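Local coordinates for Lmaj004091aaa (Leishmania major, PDB 1XTP), which probably transfers methyl groups from S-adenosyl-L-methionine to the alpha-amino group of proteins that begin with an X-Pro-Lys sequence, at residues 69-74 with 243-248; 77-82 with 104-109; 35-40 with 205-210; 41-46 with 52-57. All coordinates share one frame; numbering follows the deposited sequence.

Contact 1 of 4, residues 69-74 with 243-248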
# COMPACT_ATOMS: atom_id res chain seq x y z
N GLY A 69 1.45 -2.13 -13.97
CA GLY A 69 1.96 -1.04 -14.78
C GLY A 69 2.71 -1.50 -16.01
O GLY A 69 3.71 -0.91 -16.38
N GLY A 70 2.22 -2.54 -16.66
CA GLY A 70 2.91 -3.14 -17.79
C GLY A 70 4.16 -3.94 -17.42
O GLY A 70 4.91 -4.33 -18.31
N MSE A 71 4.39 -4.20 -16.14
CA MSE A 71 5.60 -4.93 -15.70
C MSE A 71 5.23 -6.35 -15.29
O MSE A 71 5.65 -6.81 -14.24
CB MSE A 71 6.25 -4.24 -14.50
CG MSE A 71 6.36 -2.74 -14.57
SE MSE A 71 8.12 -2.15 -15.09
CE MSE A 71 8.22 -3.02 -16.80
N ASP A 72 4.47 -7.04 -16.14
CA ASP A 72 3.87 -8.35 -15.84
C ASP A 72 4.86 -9.38 -15.27
O ASP A 72 4.50 -10.22 -14.45
CB ASP A 72 3.27 -8.96 -17.12
CG ASP A 72 2.31 -8.03 -17.84
OD1 ASP A 72 2.44 -6.79 -17.72
OD2 ASP A 72 1.42 -8.55 -18.54
N HIS A 73 6.10 -9.32 -15.75
CA HIS A 73 7.09 -10.35 -15.48
C HIS A 73 7.69 -10.28 -14.10
O HIS A 73 8.45 -11.16 -13.73
CB HIS A 73 8.20 -10.29 -16.53
CG HIS A 73 7.70 -10.60 -17.91
ND1 HIS A 73 7.02 -11.76 -18.21
CD2 HIS A 73 7.76 -9.89 -19.06
CE1 HIS A 73 6.69 -11.76 -19.49
NE2 HIS A 73 7.13 -10.64 -20.03
N VAL A 74 7.36 -9.25 -13.33
CA VAL A 74 7.82 -9.19 -11.93
C VAL A 74 6.90 -9.94 -10.97
O VAL A 74 7.21 -10.05 -9.77
CB VAL A 74 7.93 -7.74 -11.41
CG1 VAL A 74 8.96 -6.97 -12.22
CG2 VAL A 74 6.56 -7.04 -11.38
N THR A 243 16.91 -4.12 -11.29
CA THR A 243 17.79 -3.12 -10.73
C THR A 243 17.38 -1.71 -11.15
O THR A 243 17.64 -0.74 -10.45
CB THR A 243 19.23 -3.44 -11.15
OG1 THR A 243 20.13 -2.82 -10.25
CG2 THR A 243 19.51 -3.00 -12.57
N ASP A 244 16.70 -1.63 -12.28
CA ASP A 244 16.20 -0.38 -12.83
C ASP A 244 14.92 0.13 -12.17
O ASP A 244 14.54 1.27 -12.39
CB ASP A 244 15.94 -0.54 -14.34
CG ASP A 244 14.99 -1.71 -14.66
OD1 ASP A 244 14.85 -2.62 -13.82
OD2 ASP A 244 14.40 -1.72 -15.76
N LEU A 245 14.25 -0.71 -11.39
CA LEU A 245 13.03 -0.28 -10.72
C LEU A 245 13.34 0.28 -9.34
O LEU A 245 14.41 0.04 -8.80
CB LEU A 245 12.06 -1.46 -10.58
CG LEU A 245 11.73 -2.20 -11.88
CD1 LEU A 245 10.92 -3.43 -11.56
CD2 LEU A 245 10.98 -1.29 -12.85
N PHE A 246 12.41 1.02 -8.77
CA PHE A 246 12.51 1.39 -7.35
C PHE A 246 12.65 0.12 -6.52
O PHE A 246 11.95 -0.86 -6.77
CB PHE A 246 11.26 2.09 -6.85
CG PHE A 246 11.20 3.55 -7.15
CD1 PHE A 246 11.81 4.45 -6.31
CD2 PHE A 246 10.49 4.02 -8.26
CE1 PHE A 246 11.74 5.81 -6.57
CE2 PHE A 246 10.41 5.38 -8.52
CZ PHE A 246 11.04 6.28 -7.67
N PRO A 247 13.54 0.12 -5.53
CA PRO A 247 13.54 -0.99 -4.59
C PRO A 247 12.14 -1.22 -3.98
O PRO A 247 11.37 -0.27 -3.77
CB PRO A 247 14.53 -0.54 -3.51
CG PRO A 247 15.46 0.37 -4.25
CD PRO A 247 14.61 1.09 -5.23
N LEU A 248 11.84 -2.47 -3.70
CA LEU A 248 10.56 -2.84 -3.14
C LEU A 248 10.78 -3.39 -1.73
O LEU A 248 11.39 -4.45 -1.56
CB LEU A 248 9.94 -3.89 -4.05
CG LEU A 248 8.54 -4.40 -3.79
CD1 LEU A 248 7.55 -3.28 -3.86
CD2 LEU A 248 8.24 -5.47 -4.83
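Leu245 reaches across to selenomethionine Met71 and to Val74, and these two apolar touches make up the contact between the loops 69-74 and 243-248. One methyl group serves each neighbour: CD2 of Leu245 lies 3.7 Å from SE of Met71, while CD1 of Leu245 stands 4.1 Å from CG1 of Val74, so the two branches of the leucine are divided between the two neighbours. Met71 and Leu245 run past one another in opposite senses. The bends of the selenomethionine chain at chi2 (-100°) and chi3 (60°) turn its terminal CE aside, and the selenium itself becomes the contacting atom. The meeting is slight, burying 99 Å² in all, and it grades from the exposed Met71 to the buried Val74.

The polar interactions lie within loop 69-74 or between it and the preceding helix. Val74 N donates to Met71 O at 3.1 Å, closing a turn that brings both apolar residues round to Leu245. Asp72 OD1 is hydrogen-bonded to Ser65 OG, which ties the same turn back to helix 64-67. Trp241 and Pro242 also touch Val74 and extend the apolar patch.

The arrangement joins the approach to helix 75-87 with the connection between strands 232-237 and 248-253, the antiparallel pair at one side of the seven-stranded sheet, in the 3-2-1-4-5-7-6 order characteristic of the Rossmann-like class I methyltransferase fold.

Contact 2 of 4, residues 77-82 with 104-109. With SAI (S-adenosyl-L-homoselenocysteine), chain B.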
# COMPACT_ATOMS: atom_id res chain seq x y z
N VAL A 77 8.33 -13.37 -8.96
CA VAL A 77 9.29 -13.01 -7.92
C VAL A 77 8.62 -12.24 -6.77
O VAL A 77 8.90 -12.51 -5.60
CB VAL A 77 10.51 -12.22 -8.51
CG1 VAL A 77 10.08 -10.91 -9.13
CG2 VAL A 77 11.55 -11.95 -7.42
N ASP A 78 7.71 -11.32 -7.09
CA ASP A 78 6.99 -10.61 -6.08
C ASP A 78 6.22 -11.54 -5.15
O ASP A 78 6.28 -11.39 -3.94
CB ASP A 78 6.01 -9.60 -6.71
CG ASP A 78 5.06 -9.00 -5.69
OD1 ASP A 78 5.56 -8.32 -4.77
OD2 ASP A 78 3.84 -9.25 -5.80
N ILE A 79 5.47 -12.47 -5.72
CA ILE A 79 4.64 -13.37 -4.93
C ILE A 79 5.50 -14.33 -4.06
O ILE A 79 5.17 -14.60 -2.90
CB ILE A 79 3.68 -14.17 -5.87
CG1 ILE A 79 2.63 -13.23 -6.49
CG2 ILE A 79 2.99 -15.31 -5.13
CD1 ILE A 79 1.68 -12.54 -5.46
N GLU A 80 6.61 -14.81 -4.61
CA GLU A 80 7.50 -15.70 -3.86
C GLU A 80 8.18 -14.97 -2.68
O GLU A 80 8.25 -15.49 -1.57
CB GLU A 80 8.52 -16.34 -4.80
CG GLU A 80 9.47 -17.33 -4.14
CD GLU A 80 8.79 -18.61 -3.62
OE1 GLU A 80 7.55 -18.76 -3.76
OE2 GLU A 80 9.51 -19.48 -3.09
N GLY A 81 8.65 -13.74 -2.92
CA GLY A 81 9.18 -12.89 -1.85
C GLY A 81 8.21 -12.63 -0.69
O GLY A 81 8.60 -12.68 0.48
N SER A 82 6.95 -12.35 -1.02
CA SER A 82 5.92 -12.13 -0.02
C SER A 82 5.64 -13.42 0.77
O SER A 82 5.49 -13.40 2.00
CB SER A 82 4.63 -11.67 -0.70
OG SER A 82 4.79 -10.40 -1.26
N ILE A 104 -7.54 -6.27 -9.15
CA ILE A 104 -8.25 -7.45 -9.68
C ILE A 104 -8.03 -8.70 -8.82
O ILE A 104 -8.32 -9.81 -9.27
CB ILE A 104 -7.85 -7.79 -11.13
CG1 ILE A 104 -6.37 -8.17 -11.21
CG2 ILE A 104 -8.19 -6.64 -12.08
CD1 ILE A 104 -6.02 -8.86 -12.48
N GLY A 105 -7.48 -8.52 -7.62
CA GLY A 105 -7.31 -9.62 -6.65
C GLY A 105 -6.11 -10.50 -6.89
O GLY A 105 -6.11 -11.67 -6.52
N ARG A 106 -5.07 -9.93 -7.51
CA ARG A 106 -3.84 -10.66 -7.84
C ARG A 106 -3.14 -11.29 -6.64
O ARG A 106 -2.70 -12.46 -6.70
CB ARG A 106 -2.86 -9.71 -8.54
CG ARG A 106 -1.53 -10.37 -8.99
CD ARG A 106 -0.54 -9.31 -9.51
NE ARG A 106 -0.10 -8.44 -8.42
CZ ARG A 106 0.93 -8.67 -7.61
NH1 ARG A 106 1.70 -9.74 -7.76
NH2 ARG A 106 1.20 -7.81 -6.65
N ILE A 107 -2.98 -10.50 -5.56
CA ILE A 107 -2.34 -11.00 -4.38
C ILE A 107 -3.22 -12.07 -3.66
O ILE A 107 -2.72 -13.10 -3.20
CB ILE A 107 -1.93 -9.85 -3.41
CG1 ILE A 107 -0.93 -8.91 -4.11
CG2 ILE A 107 -1.32 -10.42 -2.10
CD1 ILE A 107 -0.67 -7.60 -3.38
N THR A 108 -4.52 -11.81 -3.58
CA THR A 108 -5.46 -12.77 -3.02
C THR A 108 -5.45 -14.08 -3.82
O THR A 108 -5.37 -15.15 -3.24
CB THR A 108 -6.89 -12.20 -2.93
OG1 THR A 108 -6.87 -11.01 -2.13
CG2 THR A 108 -7.88 -13.22 -2.29
N LYS A 109 -5.49 -13.98 -5.15
CA LYS A 109 -5.58 -15.17 -5.99
C LYS A 109 -4.35 -16.06 -5.87
O LYS A 109 -4.47 -17.28 -5.78
CB LYS A 109 -5.80 -14.79 -7.46
CG LYS A 109 -6.04 -16.01 -8.36
CD LYS A 109 -6.66 -15.64 -9.70
N SAI B . -2.57 -4.35 -4.60
CA SAI B . -2.85 -4.94 -5.94
CB SAI B . -3.15 -3.83 -6.94
CG SAI B . -2.03 -2.83 -7.19
SE SAI B . -2.64 -1.50 -8.51
C SAI B . -1.68 -5.73 -6.51
O SAI B . -0.55 -5.58 -6.06
OXT SAI B . -1.84 -6.50 -7.45
C5' SAI B . -3.21 -0.13 -7.20
C4' SAI B . -4.67 -0.28 -6.76
O4' SAI B . -4.92 0.67 -5.77
C3' SAI B . -5.70 -0.03 -7.85
O3' SAI B . -6.62 -1.09 -7.92
C2' SAI B . -6.43 1.23 -7.46
O2' SAI B . -7.80 1.23 -7.84
C1' SAI B . -6.24 1.15 -5.96
N9 SAI B . -6.40 2.41 -5.25
C8 SAI B . -6.13 3.68 -5.73
N7 SAI B . -6.40 4.54 -4.76
C5 SAI B . -6.83 3.85 -3.66
C6 SAI B . -7.23 4.25 -2.39
N6 SAI B . -7.24 5.55 -2.07
N1 SAI B . -7.63 3.30 -1.46
C2 SAI B . -7.64 1.95 -1.79
N3 SAI B . -7.23 1.56 -3.06
C4 SAI B . -6.83 2.50 -3.96
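Asp78 and Arg106 form the tight part of this contact, a salt bridge between helix 75-87 and the first turn of helix 106-115. Two guanidinium nitrogens close on a single carboxylate oxygen: Arg106 NH1 lies 2.9 Å from Asp78 OD2, and Arg106 NH2 lies 3.1 Å from Asp78 OD2. Both bonds stay close to the guanidinium plane, but the two flat groups are turned 45° against each other. NH1 meets the oxygen on its anti side, and NH2 comes from above the carboxylate plane. The other oxygen, Asp78 OD1, pairs with Lys196 and accepts from Gln165.

Arg106 turns a further edge to the bound S-adenosyl-L-homoselenocysteine. Its NE donates to ligand OXT at 2.8 Å and its NH2 to ligand O at 2.9 Å, the latter nearly straight at 170°. Extended through chi1 and chi2, the chain bends at chi3 (68°), bringing the NE/NH2 edge to the ligand. Arg106 NH1 is also hydrogen-bonded to His75 ND1. Ile107 CD1 comes to 3.4 Å from ligand O.

Toward the partly exposed Ile79 the packing is looser. CD1 of Ile79 lies 3.6 Å from Arg106 NH1, obliquely to the guanidinium, and no closer than 4.4 Å to Ile107 CA.

Asp78 thus acts as a second-shell residue, holding the guanidinium with its NE/NH2 edge toward the ligand carboxylate. Its negative charge probably helps to offset the positive charge of Arg106 and Lys196 in a buried place.

Contact 3 of 4, residues 35-40 with 205-210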
# COMPACT_ATOMS: atom_id res chain seq x y z
N LYS A 35 0.34 21.29 1.20
CA LYS A 35 -0.37 22.56 1.03
C LYS A 35 -0.61 22.83 -0.45
O LYS A 35 -1.62 23.41 -0.81
CB LYS A 35 0.39 23.72 1.69
CG LYS A 35 0.17 23.81 3.19
CD LYS A 35 1.18 24.71 3.89
CE LYS A 35 0.87 26.19 3.72
NZ LYS A 35 1.86 27.03 4.47
N ALA A 36 0.31 22.39 -1.31
CA ALA A 36 0.15 22.56 -2.77
C ALA A 36 -0.82 21.54 -3.37
O ALA A 36 -1.63 21.86 -4.24
CB ALA A 36 1.51 22.46 -3.47
N GLU A 37 -0.74 20.31 -2.90
CA GLU A 37 -1.44 19.21 -3.53
C GLU A 37 -2.85 18.94 -2.99
O GLU A 37 -3.62 18.25 -3.66
CB GLU A 37 -0.60 17.93 -3.40
CG GLU A 37 0.63 17.92 -4.27
CD GLU A 37 0.32 17.73 -5.76
OE1 GLU A 37 -0.62 16.97 -6.11
OE2 GLU A 37 1.04 18.33 -6.59
N LEU A 38 -3.17 19.40 -1.78
CA LEU A 38 -4.43 19.02 -1.12
C LEU A 38 -5.44 20.16 -1.12
O LEU A 38 -6.13 20.39 -0.14
CB LEU A 38 -4.19 18.54 0.31
CG LEU A 38 -3.27 17.33 0.48
CD1 LEU A 38 -3.34 16.83 1.89
CD2 LEU A 38 -3.62 16.21 -0.50
N THR A 39 -5.57 20.85 -2.24
CA THR A 39 -6.53 21.92 -2.38
C THR A 39 -7.90 21.40 -2.85
O THR A 39 -8.00 20.36 -3.52
CB THR A 39 -6.04 22.96 -3.39
OG1 THR A 39 -5.82 22.32 -4.66
CG2 THR A 39 -4.72 23.59 -2.93
N GLY A 40 -8.94 22.14 -2.50
CA GLY A 40 -10.29 21.87 -2.98
C GLY A 40 -10.89 20.58 -2.49
O GLY A 40 -10.48 20.03 -1.47
N PHE A 205 11.03 12.45 -1.48
CA PHE A 205 9.82 11.88 -2.07
C PHE A 205 9.69 12.31 -3.51
O PHE A 205 10.35 13.25 -3.95
CB PHE A 205 8.55 12.26 -1.30
CG PHE A 205 8.25 13.75 -1.28
CD1 PHE A 205 7.60 14.36 -2.33
CD2 PHE A 205 8.60 14.52 -0.18
CE1 PHE A 205 7.30 15.71 -2.29
CE2 PHE A 205 8.32 15.87 -0.14
CZ PHE A 205 7.68 16.47 -1.19
N LEU A 206 8.82 11.59 -4.22
CA LEU A 206 8.50 11.86 -5.62
C LEU A 206 7.00 11.75 -5.78
O LEU A 206 6.45 10.64 -5.71
CB LEU A 206 9.20 10.87 -6.56
CG LEU A 206 8.91 11.03 -8.06
CD1 LEU A 206 9.23 12.42 -8.53
CD2 LEU A 206 9.72 10.03 -8.88
N VAL A 207 6.35 12.89 -5.99
CA VAL A 207 4.94 12.93 -6.40
C VAL A 207 4.82 12.58 -7.91
O VAL A 207 5.39 13.25 -8.79
CB VAL A 207 4.28 14.31 -6.13
CG1 VAL A 207 2.83 14.33 -6.60
CG2 VAL A 207 4.33 14.66 -4.65
N ASP A 208 4.07 11.52 -8.18
CA ASP A 208 3.74 11.14 -9.55
C ASP A 208 2.48 11.92 -9.98
O ASP A 208 1.37 11.69 -9.47
CB ASP A 208 3.52 9.63 -9.65
CG ASP A 208 3.38 9.15 -11.10
OD1 ASP A 208 2.84 9.89 -11.95
OD2 ASP A 208 3.79 8.02 -11.40
N LYS A 209 2.66 12.85 -10.90
CA LYS A 209 1.58 13.72 -11.35
C LYS A 209 0.72 13.03 -12.39
O LYS A 209 -0.25 13.60 -12.84
CB LYS A 209 2.14 15.00 -11.95
CG LYS A 209 2.96 15.84 -10.95
CD LYS A 209 2.13 16.44 -9.84
CE LYS A 209 1.18 17.53 -10.32
NZ LYS A 209 0.25 17.89 -9.22
N GLU A 210 1.07 11.82 -12.79
CA GLU A 210 0.24 11.10 -13.75
C GLU A 210 -0.93 10.41 -13.02
O GLU A 210 -2.08 10.63 -13.37
CB GLU A 210 1.08 10.09 -14.53
CG GLU A 210 0.48 9.74 -15.90
CD GLU A 210 1.26 8.68 -16.66
OE1 GLU A 210 2.48 8.58 -16.49
OE2 GLU A 210 0.63 7.94 -17.45
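Lys209 NZ and Glu37 OE2 stand 2.8 Å apart in a hydrogen-bonded salt bridge between the end of helix 30-37 and the residue that follows strand 205-208. The ammonium approaches the carboxylate on the syn lone pair of OE2, the side of the other oxygen, and Glu37 OE1 is consequently also near at 3.4 Å from Lys209 NZ. The two side chains arrive from opposite directions. Lys209 folds at chi2 (-68°) and again at chi3 (-69°), which carries its amino group back to the glutamate. Next to the salt bridge, the Glu37 carboxylate carbon CD packs 4.3 Å from Val207 CG1, so the buried glutamate rests on an apolar branch while its charge is met by the lysine.

The strand carrying Val207 belongs to the small mixed sheet of strands 26-27, 19-21, 205-208 and 213-215, separate from the seven-stranded methyltransferase sheet. Helix 30-37 covers part of one face of this sheet, with Met33 touching both Phe205 and Val207, and Leu38 is where the chain leaves helical geometry.

Around the salt bridge, Tyr27 and Trp49 touch Glu37 and help to enclose it. On the other partner, the backbone N of Lys209 is hydrogen-bonded to Thr22 OG1, holding the root of the lysine against the residue just after the adjacent strand 19-21. Asp208 then shapes the exit from the strand: its OD1 accepts from Glu210 N at 2.8 Å, an Asx turn in which the N-H meets the oxygen nearly along its C-O axis, and Lys209 sits inside this turn.

Contact 4 of 4, residues 41-46 with 52-57. With SAI (S-adenosyl-L-homoselenocysteine), chain B.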
# COMPACT_ATOMS: atom_id res chain seq x y z
N ASP A 41 -11.87 20.11 -3.24
CA ASP A 41 -12.49 18.82 -2.99
C ASP A 41 -11.51 17.71 -3.44
O ASP A 41 -11.24 17.55 -4.63
CB ASP A 41 -13.82 18.74 -3.76
CG ASP A 41 -14.36 17.33 -3.87
OD1 ASP A 41 -14.01 16.44 -3.03
OD2 ASP A 41 -15.16 17.12 -4.82
N LEU A 42 -11.02 16.94 -2.48
CA LEU A 42 -9.99 15.93 -2.75
C LEU A 42 -10.41 14.85 -3.73
O LEU A 42 -9.55 14.18 -4.33
CB LEU A 42 -9.50 15.30 -1.46
CG LEU A 42 -8.67 16.19 -0.53
CD1 LEU A 42 -7.98 15.31 0.47
CD2 LEU A 42 -7.62 17.01 -1.27
N TYR A 43 -11.72 14.68 -3.86
CA TYR A 43 -12.33 13.66 -4.72
C TYR A 43 -12.81 14.21 -6.07
O TYR A 43 -13.41 13.47 -6.86
CB TYR A 43 -13.46 12.93 -3.96
CG TYR A 43 -12.90 12.15 -2.79
CD1 TYR A 43 -12.29 10.91 -2.97
CD2 TYR A 43 -12.92 12.68 -1.49
CE1 TYR A 43 -11.74 10.21 -1.91
CE2 TYR A 43 -12.37 11.98 -0.42
CZ TYR A 43 -11.78 10.76 -0.64
OH TYR A 43 -11.25 10.06 0.41
N ASP A 44 -12.53 15.48 -6.35
CA ASP A 44 -12.75 16.02 -7.69
C ASP A 44 -11.83 15.27 -8.67
O ASP A 44 -10.64 15.17 -8.42
CB ASP A 44 -12.50 17.53 -7.73
CG ASP A 44 -12.86 18.14 -9.06
OD1 ASP A 44 -12.10 17.96 -10.04
OD2 ASP A 44 -13.91 18.78 -9.15
N PRO A 45 -12.38 14.71 -9.76
CA PRO A 45 -11.62 13.86 -10.69
C PRO A 45 -10.51 14.55 -11.48
O PRO A 45 -9.60 13.88 -11.95
CB PRO A 45 -12.69 13.31 -11.65
CG PRO A 45 -13.85 14.17 -11.50
CD PRO A 45 -13.80 14.81 -10.15
N GLU A 46 -10.61 15.86 -11.62
CA GLU A 46 -9.62 16.66 -12.35
C GLU A 46 -8.70 17.47 -11.43
O GLU A 46 -7.58 17.80 -11.80
CB GLU A 46 -10.36 17.62 -13.28
CG GLU A 46 -11.14 16.92 -14.37
CD GLU A 46 -12.17 17.84 -15.03
OE1 GLU A 46 -12.03 19.09 -14.97
OE2 GLU A 46 -13.12 17.28 -15.62
N LYS A 52 -8.22 12.40 -8.78
CA LYS A 52 -7.38 12.22 -9.96
C LYS A 52 -6.83 10.79 -10.08
O LYS A 52 -6.62 10.27 -11.18
CB LYS A 52 -6.22 13.21 -9.91
CG LYS A 52 -6.62 14.64 -10.13
CD LYS A 52 -5.42 15.54 -10.09
CE LYS A 52 -5.15 16.08 -8.68
NZ LYS A 52 -4.02 17.07 -8.70
N ALA A 53 -6.59 10.16 -8.93
CA ALA A 53 -6.03 8.81 -8.91
C ALA A 53 -7.09 7.80 -9.30
O ALA A 53 -6.84 6.88 -10.08
CB ALA A 53 -5.50 8.51 -7.57
N LEU A 54 -8.30 7.99 -8.75
CA LEU A 54 -9.45 7.16 -9.04
C LEU A 54 -9.86 7.31 -10.50
O LEU A 54 -10.28 6.36 -11.12
CB LEU A 54 -10.63 7.54 -8.13
CG LEU A 54 -10.46 7.28 -6.64
CD1 LEU A 54 -11.74 7.64 -5.89
CD2 LEU A 54 -10.05 5.82 -6.36
N GLU A 55 -9.76 8.53 -11.02
CA GLU A 55 -10.06 8.79 -12.41
C GLU A 55 -9.02 8.15 -13.31
O GLU A 55 -9.35 7.65 -14.38
CB GLU A 55 -10.17 10.29 -12.67
CG GLU A 55 -10.36 10.67 -14.13
CD GLU A 55 -11.56 10.01 -14.82
OE1 GLU A 55 -12.52 9.53 -14.16
OE2 GLU A 55 -11.54 10.00 -16.06
N TYR A 56 -7.77 8.16 -12.89
CA TYR A 56 -6.72 7.46 -13.63
C TYR A 56 -7.01 5.96 -13.70
O TYR A 56 -6.89 5.35 -14.75
CB TYR A 56 -5.36 7.70 -12.98
CG TYR A 56 -4.25 6.87 -13.59
CD1 TYR A 56 -3.55 7.32 -14.71
CD2 TYR A 56 -3.92 5.64 -13.06
CE1 TYR A 56 -2.55 6.56 -15.27
CE2 TYR A 56 -2.92 4.88 -13.60
CZ TYR A 56 -2.24 5.34 -14.70
OH TYR A 56 -1.25 4.56 -15.23
N TRP A 57 -7.41 5.37 -12.59
CA TRP A 57 -7.61 3.94 -12.56
C TRP A 57 -8.87 3.49 -13.26
O TRP A 57 -8.96 2.33 -13.63
CB TRP A 57 -7.55 3.40 -11.15
CG TRP A 57 -6.13 3.25 -10.72
CD1 TRP A 57 -5.40 4.13 -10.00
CD2 TRP A 57 -5.26 2.16 -11.04
NE1 TRP A 57 -4.14 3.66 -9.82
CE2 TRP A 57 -4.02 2.45 -10.46
CE3 TRP A 57 -5.41 0.96 -11.75
CZ2 TRP A 57 -2.93 1.59 -10.55
CZ3 TRP A 57 -4.31 0.09 -11.84
CH2 TRP A 57 -3.09 0.42 -11.25
N SAI B . -2.57 -4.35 -4.60
CA SAI B . -2.85 -4.94 -5.94
CB SAI B . -3.15 -3.83 -6.94
CG SAI B . -2.03 -2.83 -7.19
SE SAI B . -2.64 -1.50 -8.51
C SAI B . -1.68 -5.73 -6.51
O SAI B . -0.55 -5.58 -6.06
OXT SAI B . -1.84 -6.50 -7.45
C5' SAI B . -3.21 -0.13 -7.20
C4' SAI B . -4.67 -0.28 -6.76
O4' SAI B . -4.92 0.67 -5.77
C3' SAI B . -5.70 -0.03 -7.85
O3' SAI B . -6.62 -1.09 -7.92
C2' SAI B . -6.43 1.23 -7.46
O2' SAI B . -7.80 1.23 -7.84
C1' SAI B . -6.24 1.15 -5.96
N9 SAI B . -6.40 2.41 -5.25
C8 SAI B . -6.13 3.68 -5.73
N7 SAI B . -6.40 4.54 -4.76
C5 SAI B . -6.83 3.85 -3.66
C6 SAI B . -7.23 4.25 -2.39
N6 SAI B . -7.24 5.55 -2.07
N1 SAI B . -7.63 3.30 -1.46
C2 SAI B . -7.64 1.95 -1.79
N3 SAI B . -7.23 1.56 -3.06
C4 SAI B . -6.83 2.50 -3.96
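A backbone carbonyl carries much of this contact without a conventional hydrogen bond: Pro45 O receives a CA-H...O contact from Lys52 CA, 3.4 Å away with an angle of 147° at the hydrogen. The same Pro45 O lies 3.7 Å from Glu55 CB, one helical turn on, and Pro45 CB is 4.1 Å from Glu55 CB. Lys52 lays its aliphatic portion alongside the loop, with CD 3.6 Å from Glu46 O. Leu54 CD1 meets the edge of the Tyr43 ring, 4.4 Å from Tyr43 CD1.

Two successive Asx turns shape the loop: Asp41 OD1 accepts from Tyr43 N, and Asp44 OD1 from Glu46 N and also Lys47 N; a type I turn spans Asp41 to Asp44. Tyr43 OH bonds to Glu150, itself a ligand partner.

On helix 49-58, Trp57 spreads one face under the ribose of S-adenosyl-L-homoselenocysteine, with ligand C3' 3.8 Å above the ring plane and Trp57 CH2 3.4 Å from ligand SE; Tyr56 CD2 lies over the rim of the opposite face. The loop thus rests on C-H groups against carbonyl oxygens and van der Waals packing, while Trp57, held through NE1 by Tyr170 OH, walls ribose and selenium by dispersion.

How the contacts relate
Contacts 2 and 3 are buried and ionic, contact 1 is partly buried and apolar, and contact 4 lies at the surface. Contacts 2 and 4 both reach the ligand, one through charge at its amino-acid carboxylate and the other through an aromatic face at its ribose, with centres about 26 Å apart. Contact 3 stands away from the ligand but adjoins contact 4, where Glu210 O packs on Tyr56; their helices 30-37 and 49-58 are successive in the chain. Contact 1 touches contacts 2 and 3, through Leu248 on Asp78 and Phe246 on Leu206, so it lies between the cofactor side and the small sheet; its loop 69-74 leads into helix 75-87, used by contact 2.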